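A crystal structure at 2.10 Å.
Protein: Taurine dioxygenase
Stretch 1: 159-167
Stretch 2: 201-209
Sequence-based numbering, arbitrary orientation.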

# COMPACT_ATOMS: atom_id res chain seq x y z
N ARG A 159 -13.89 -15.60 -13.73
CA ARG A 159 -14.41 -16.45 -12.66
C ARG A 159 -13.65 -16.22 -11.35
O ARG A 159 -12.43 -16.01 -11.35
CB ARG A 159 -14.40 -17.92 -13.06
CG ARG A 159 -15.68 -18.28 -13.85
CD ARG A 159 -15.85 -19.76 -14.20
NE ARG A 159 -16.85 -19.91 -15.26
CZ ARG A 159 -18.17 -19.90 -15.07
NH1 ARG A 159 -18.68 -19.76 -13.86
NH2 ARG A 159 -18.98 -20.02 -16.11
N HIS A 160 -14.41 -16.23 -10.24
CA HIS A 160 -13.92 -15.99 -8.88
C HIS A 160 -14.19 -17.24 -8.06
O HIS A 160 -15.34 -17.69 -7.97
CB HIS A 160 -14.64 -14.81 -8.24
CG HIS A 160 -14.57 -13.55 -9.04
ND1 HIS A 160 -14.15 -12.36 -8.50
CD2 HIS A 160 -14.85 -13.30 -10.35
CE1 HIS A 160 -14.20 -11.42 -9.43
NE2 HIS A 160 -14.60 -11.97 -10.56
N SER A 161 -13.15 -17.79 -7.45
CA SER A 161 -13.20 -19.17 -6.96
C SER A 161 -12.94 -19.23 -5.47
O SER A 161 -11.92 -18.75 -4.99
CB SER A 161 -12.19 -20.05 -7.70
OG SER A 161 -12.03 -21.28 -7.05
N ILE A 162 -13.85 -19.87 -4.73
CA ILE A 162 -13.50 -20.17 -3.35
C ILE A 162 -12.67 -21.44 -3.31
O ILE A 162 -11.85 -21.62 -2.40
CB ILE A 162 -14.75 -20.27 -2.45
CG1 ILE A 162 -14.33 -20.26 -0.98
CG2 ILE A 162 -15.52 -21.56 -2.73
CD1 ILE A 162 -15.47 -20.11 -0.01
N GLU A 163 -12.85 -22.32 -4.30
CA GLU A 163 -12.05 -23.54 -4.39
C GLU A 163 -10.56 -23.25 -4.34
O GLU A 163 -9.81 -23.91 -3.61
CB GLU A 163 -12.38 -24.31 -5.68
CG GLU A 163 -11.42 -25.46 -5.87
CD GLU A 163 -11.58 -26.21 -7.17
OE1 GLU A 163 -11.88 -25.60 -8.21
OE2 GLU A 163 -11.42 -27.44 -7.13
N ALA A 164 -10.10 -22.28 -5.14
CA ALA A 164 -8.68 -22.00 -5.30
C ALA A 164 -8.12 -21.07 -4.24
O ALA A 164 -6.90 -20.86 -4.20
CB ALA A 164 -8.41 -21.42 -6.70
N SER A 165 -8.96 -20.50 -3.38
CA SER A 165 -8.44 -19.68 -2.30
C SER A 165 -8.63 -20.43 -0.98
O SER A 165 -7.69 -21.07 -0.50
CB SER A 165 -9.13 -18.30 -2.28
OG SER A 165 -10.54 -18.42 -2.38
N PHE A 166 -9.82 -20.36 -0.39
CA PHE A 166 -10.06 -21.00 0.91
C PHE A 166 -9.99 -22.52 0.83
O PHE A 166 -9.53 -23.19 1.77
CB PHE A 166 -11.41 -20.56 1.48
CG PHE A 166 -11.42 -19.15 2.00
CD1 PHE A 166 -11.60 -18.08 1.14
CD2 PHE A 166 -11.20 -18.90 3.35
CE1 PHE A 166 -11.60 -16.77 1.61
CE2 PHE A 166 -11.19 -17.59 3.83
CZ PHE A 166 -11.39 -16.52 2.96
N GLY A 167 -10.47 -23.10 -0.26
CA GLY A 167 -10.45 -24.55 -0.39
C GLY A 167 -9.11 -25.15 -0.71
O GLY A 167 -8.93 -26.35 -0.53
N LEU A 201 -13.53 -1.60 -11.73
CA LEU A 201 -12.65 -2.70 -12.11
C LEU A 201 -12.87 -3.85 -11.13
O LEU A 201 -12.47 -3.78 -9.97
CB LEU A 201 -11.20 -2.25 -12.16
CG LEU A 201 -10.17 -3.34 -12.50
CD1 LEU A 201 -10.48 -4.01 -13.86
CD2 LEU A 201 -8.74 -2.77 -12.46
N TYR A 202 -13.50 -4.93 -11.62
CA TYR A 202 -14.02 -5.98 -10.75
C TYR A 202 -13.31 -7.33 -10.95
O TYR A 202 -13.94 -8.35 -11.22
CB TYR A 202 -15.54 -6.12 -10.99
CG TYR A 202 -16.23 -6.81 -9.84
CD1 TYR A 202 -16.90 -8.01 -10.04
CD2 TYR A 202 -16.19 -6.27 -8.55
CE1 TYR A 202 -17.52 -8.66 -8.99
CE2 TYR A 202 -16.79 -6.92 -7.50
CZ TYR A 202 -17.46 -8.12 -7.74
OH TYR A 202 -18.08 -8.79 -6.71
N VAL A 203 -11.99 -7.33 -10.78
CA VAL A 203 -11.20 -8.55 -10.61
C VAL A 203 -10.31 -8.34 -9.39
O VAL A 203 -9.89 -7.23 -9.08
CB VAL A 203 -10.37 -8.90 -11.86
CG1 VAL A 203 -11.31 -9.30 -13.02
CG2 VAL A 203 -9.45 -7.70 -12.27
N ASN A 204 -10.04 -9.43 -8.67
CA ASN A 204 -9.27 -9.32 -7.42
C ASN A 204 -8.58 -10.66 -7.16
O ASN A 204 -8.52 -11.53 -8.03
CB ASN A 204 -10.18 -8.88 -6.26
CG ASN A 204 -11.16 -9.96 -5.80
OD1 ASN A 204 -10.79 -10.84 -5.03
ND2 ASN A 204 -12.41 -9.87 -6.23
N ALA A 205 -8.07 -10.82 -5.93
CA ALA A 205 -7.29 -12.01 -5.58
C ALA A 205 -8.08 -13.30 -5.78
O ALA A 205 -7.50 -14.35 -6.03
CB ALA A 205 -6.78 -11.92 -4.13
N PHE A 206 -9.41 -13.23 -5.69
CA PHE A 206 -10.23 -14.41 -5.92
C PHE A 206 -10.35 -14.79 -7.39
O PHE A 206 -10.77 -15.92 -7.67
CB PHE A 206 -11.65 -14.21 -5.36
CG PHE A 206 -11.71 -14.16 -3.86
CD1 PHE A 206 -12.24 -13.05 -3.22
CD2 PHE A 206 -11.22 -15.20 -3.10
CE1 PHE A 206 -12.31 -12.99 -1.83
CE2 PHE A 206 -11.28 -15.16 -1.72
CZ PHE A 206 -11.83 -14.04 -1.08
N THR A 207 -10.00 -13.90 -8.31
CA THR A 207 -10.25 -14.14 -9.73
C THR A 207 -9.19 -15.09 -10.30
O THR A 207 -7.99 -14.85 -10.15
CB THR A 207 -10.25 -12.82 -10.50
OG1 THR A 207 -11.09 -11.86 -9.85
CG2 THR A 207 -10.73 -13.04 -11.91
N THR A 208 -9.64 -16.16 -10.96
CA THR A 208 -8.67 -17.12 -11.48
C THR A 208 -8.30 -16.85 -12.94
O THR A 208 -7.11 -16.91 -13.28
CB THR A 208 -9.20 -18.55 -11.35
OG1 THR A 208 -10.39 -18.69 -12.13
CG2 THR A 208 -9.50 -18.84 -9.91
N HIS A 209 -9.28 -16.54 -13.79
CA HIS A 209 -9.00 -16.38 -15.22
C HIS A 209 -10.20 -15.77 -15.93
O HIS A 209 -11.33 -15.81 -15.43
CB HIS A 209 -8.67 -17.73 -15.87
CG HIS A 209 -9.83 -18.68 -15.88
ND1 HIS A 209 -10.35 -19.22 -14.72
CD2 HIS A 209 -10.58 -19.17 -16.89
CE1 HIS A 209 -11.36 -20.01 -15.02
NE2 HIS A 209 -11.52 -20.01 -16.34
O HOH W 1 -14.81 -10.43 -12.97
O HOH W 2 -9.52 -18.01 -6.05

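The two stretches meet as a short antiparallel pairing of strand ends, held by backbone hydrogen bonds and closed by the side chains of His160 and Phe206. His160 and Thr207 sit opposite each other as a non-hydrogen-bonded pair, with their CA atoms 4.2 Å apart. The bonds lie around this pair. Thr208 N donates to Arg159 O at 2.8 Å, and Ser161 N donates to Phe206 O at 3.0 Å. Both are nearly straight. Arg159 N also donates to His209 O at 3.1 Å. The close approach brings CA-H groups onto the same acceptors: Thr207 CA lies 3.3 Å from Arg159 O, and His160 CA lies 3.4 Å from Phe206 O.

Water 2 reinforces the end of the pairing. It donates to Ser161 O at 2.7 Å and to Phe206 O at 2.9 Å, so Phe206 O serves both a backbone amide and a water.

The side chains of His160 and Thr207 share one face of the sheet. Thr207 OG1 lies over a face of the buried imidazole, 3.2 Å from His160 CE1. That hydroxyl also accepts from Asn204 N at 2.9 Å, which braces the type I turn from Asn204 to Thr207. Asn204 OD1 accepts from Phe206 N at 2.8 Å within the same turn. At the edge of the imidazole lie Asn204 ND2 and Tyr202 O. Water 1 links His160 NE2 and Tyr202 O, at 2.9 Å from each. A histidine suits this buried place because its flat ring fills space while its nitrogens remain available for polar partners; ND1 is hydrogen-bonded elsewhere in the structure.

Phe206 points its CB toward stretch 1, and its ring is buried. Ser165 OG lies at the ring edge, 3.4 Å from Phe206 CD2, and donates to Ser161 O at 3.0 Å. This small polar side chain ties its own loop together and lies against the edge of the phenyl ring. Phe166 adds an apolar contact, edge to edge, with its CE1 3.7 Å from Phe206 CE2.

Beside the pairing, Ser161 CB packs 3.7 Å from Thr208 CG2, so the threonine methyl supplies an apolar contact. Thr208 OG1 and His209 ND1 are hydrogen-bonded at 2.6 Å. Arg159 and His209 place their side chains on the other face of the sheet, where Arg159 CB comes within 4.2 Å of His209 CE1. The end of the arginine leads away from stretch 2. In all, the contact buries 525 Å², summed over both sides.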